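Aromatic-amino-acid:2-oxoglutarate transaminase (Candida albicans, PDB 6HND) probably transfers amino groups between aromatic amino acids and 2-oxoglutarate, using pyridoxal 5'-phosphate as its cofactor. Local coordinates at residues 162-168 with 370-374. Numbering follows the deposited sequence.
With PLP (pyridoxal-5'-phosphate), chain E.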
loop_
_atom_site.group_PDB
_atom_site.type_symbol
_atom_site.label_atom_id
_atom_site.label_comp_id
_atom_site.label_asym_id
_atom_site.label_seq_id
_atom_site.Cartn_x
_atom_site.Cartn_y
_atom_site.Cartn_z
ATOM N N ILE B 162 -5.180 10.362 0.822
ATOM C CA ILE B 162 -3.966 9.821 1.484
ATOM C C ILE B 162 -3.431 8.673 0.615
ATOM O O ILE B 162 -4.223 7.772 0.256
ATOM C CB ILE B 162 -4.268 9.378 2.923
ATOM C CG1 ILE B 162 -4.834 10.517 3.768
ATOM C CG2 ILE B 162 -3.027 8.756 3.551
ATOM C CD1 ILE B 162 -4.060 11.828 3.647
ATOM N N THR B 163 -2.129 8.720 0.307
ATOM C CA THR B 163 -1.388 7.687 -0.457
ATOM C C THR B 163 -0.325 7.032 0.417
ATOM O O THR B 163 -0.151 7.444 1.581
ATOM C CB THR B 163 -0.709 8.300 -1.677
ATOM O OG1 THR B 163 0.308 9.161 -1.154
ATOM C CG2 THR B 163 -1.681 9.062 -2.557
ATOM N N THR B 164 0.399 6.077 -0.150
ATOM C CA THR B 164 1.522 5.413 0.549
ATOM C C THR B 164 2.856 6.026 0.098
ATOM O O THR B 164 3.875 5.384 0.301
ATOM C CB THR B 164 1.399 3.893 0.406
ATOM O OG1 THR B 164 1.348 3.467 -0.962
ATOM C CG2 THR B 164 0.155 3.403 1.119
ATOM N N GLY B 165 2.839 7.238 -0.458
ATOM C CA GLY B 165 4.052 7.982 -0.848
ATOM C C GLY B 165 3.950 8.573 -2.235
ATOM O O GLY B 165 2.890 8.484 -2.859
ATOM N N ALA B 166 5.037 9.136 -2.731
ATOM C CA ALA B 166 5.070 9.815 -4.036
ATOM C C ALA B 166 4.834 8.812 -5.176
ATOM O O ALA B 166 3.994 9.097 -6.054
ATOM C CB ALA B 166 6.371 10.546 -4.188
ATOM N N SER B 167 5.543 7.689 -5.162
ATOM C CA SER B 167 5.467 6.622 -6.186
ATOM C C SER B 167 4.045 6.043 -6.246
ATOM O O SER B 167 3.517 5.821 -7.356
ATOM C CB SER B 167 6.517 5.575 -5.913
ATOM O OG SER B 167 7.816 6.161 -5.943
ATOM N N ASP B 168 3.407 5.859 -5.093
ATOM C CA ASP B 168 1.973 5.512 -5.021
ATOM C C ASP B 168 1.086 6.600 -5.685
ATOM O O ASP B 168 0.155 6.232 -6.480
ATOM C CB ASP B 168 1.545 5.294 -3.569
ATOM C CG ASP B 168 0.162 4.683 -3.537
ATOM O OD1 ASP B 168 -0.038 3.719 -4.304
ATOM O OD2 ASP B 168 -0.708 5.195 -2.786
ATOM N N ASN B 370 -4.312 -1.047 -3.886
ATOM C CA ASN B 370 -3.652 -0.512 -2.659
ATOM C C ASN B 370 -4.730 -0.011 -1.691
ATOM O O ASN B 370 -5.037 1.203 -1.723
ATOM C CB ASN B 370 -2.614 0.564 -3.003
ATOM C CG ASN B 370 -1.780 0.977 -1.814
ATOM O OD1 ASN B 370 -2.034 0.503 -0.712
ATOM N ND2 ASN B 370 -0.821 1.879 -2.008
ATOM N N ARG B 371 -5.250 -0.908 -0.850
ATOM C CA ARG B 371 -6.465 -0.668 -0.007
ATOM C C ARG B 371 -6.103 0.054 1.303
ATOM O O ARG B 371 -6.420 -0.451 2.386
ATOM C CB ARG B 371 -7.212 -1.985 0.220
ATOM C CG ARG B 371 -7.896 -2.476 -1.044
ATOM C CD ARG B 371 -8.307 -3.930 -0.945
ATOM N NE ARG B 371 -9.399 -4.161 0.015
ATOM C CZ ARG B 371 -10.682 -3.912 -0.217
ATOM N NH1 ARG B 371 -11.058 -3.392 -1.371
ATOM N NH2 ARG B 371 -11.582 -4.154 0.715
ATOM N N GLY B 372 -5.459 1.213 1.193
ATOM C CA GLY B 372 -5.254 2.124 2.331
ATOM C C GLY B 372 -3.810 2.200 2.771
ATOM O O GLY B 372 -3.119 1.135 2.847
ATOM N N ALA B 373 -3.375 3.423 3.057
ATOM C CA ALA B 373 -2.177 3.697 3.869
ATOM C C ALA B 373 -2.387 3.122 5.268
ATOM O O ALA B 373 -3.513 3.185 5.766
ATOM C CB ALA B 373 -1.898 5.174 3.923
ATOM N N SER B 374 -1.331 2.568 5.859
ATOM C CA SER B 374 -1.335 2.056 7.258
ATOM C C SER B 374 -2.010 3.056 8.204
ATOM O O SER B 374 -1.505 4.157 8.346
ATOM C CB SER B 374 0.046 1.753 7.740
ATOM O OG SER B 374 -0.018 1.074 8.973
HETATM N N1 PLP E . 9.568 11.479 -7.188
HETATM C C2 PLP E . 10.735 12.089 -7.026
HETATM C C2A PLP E . 11.071 13.176 -7.988
HETATM C C3 PLP E . 11.600 11.734 -5.954
HETATM O O3 PLP E . 12.793 12.386 -5.813
HETATM C C4 PLP E . 11.216 10.700 -5.060
HETATM C C4A PLP E . 12.071 10.397 -3.888
HETATM C C5 PLP E . 9.960 10.088 -5.260
HETATM C C6 PLP E . 9.205 10.500 -6.331
HETATM C C5A PLP E . 9.474 8.917 -4.446
HETATM O O4P PLP E . 9.000 9.239 -3.112
HETATM P P PLP E . 8.346 8.077 -2.190
HETATM O O1P PLP E . 7.567 7.155 -3.120
HETATM O O2P PLP E . 7.520 8.909 -1.212
HETATM O O3P PLP E . 9.483 7.364 -1.532
#
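The amide of Asn370 points its ND2 between Thr164 and Asp168 and donates to both. One bond runs from Asn370 ND2 to Thr164 OG1 at 2.9 Å, with the hydroxyl oxygen almost exactly in the amide plane, but the bond is bent, at 136° at the hydrogen. The other, from Asn370 ND2 to Asp168 OD1, is 3.0 Å and straighter, yet it reaches the carboxylate from above its plane, the two flat groups being 59° apart. With CG anti to the backbone N (chi1 -171°), the Asn370 side chain reaches across to 162-168, where the two bonds hold the amide nitrogen. Asp168 OD2 accepts a hydrogen bond from Thr164 N at 3.0 Å and forms a salt bridge with Lys172, so the carboxylate fastens the turn between strand 158-163 and helix 166-177. In this fold type I aminotransferase that turn is the phosphate-binding one: at the helix N-terminus, Ala166 N gives a nearly linear 2.9 Å bond to PLP O2P, while Ser167 binds O1P through both its N and OG. Beside the amide contact, Thr164 CG2 packs on Ala373 CA at 3.6 Å, and Ala373 CB meets Ile162 CG2 at 3.8 Å. Asn370 also packs against Asn370 of the second subunit, where the loop between helices 356-369 and 375-388 borders the dimer interface.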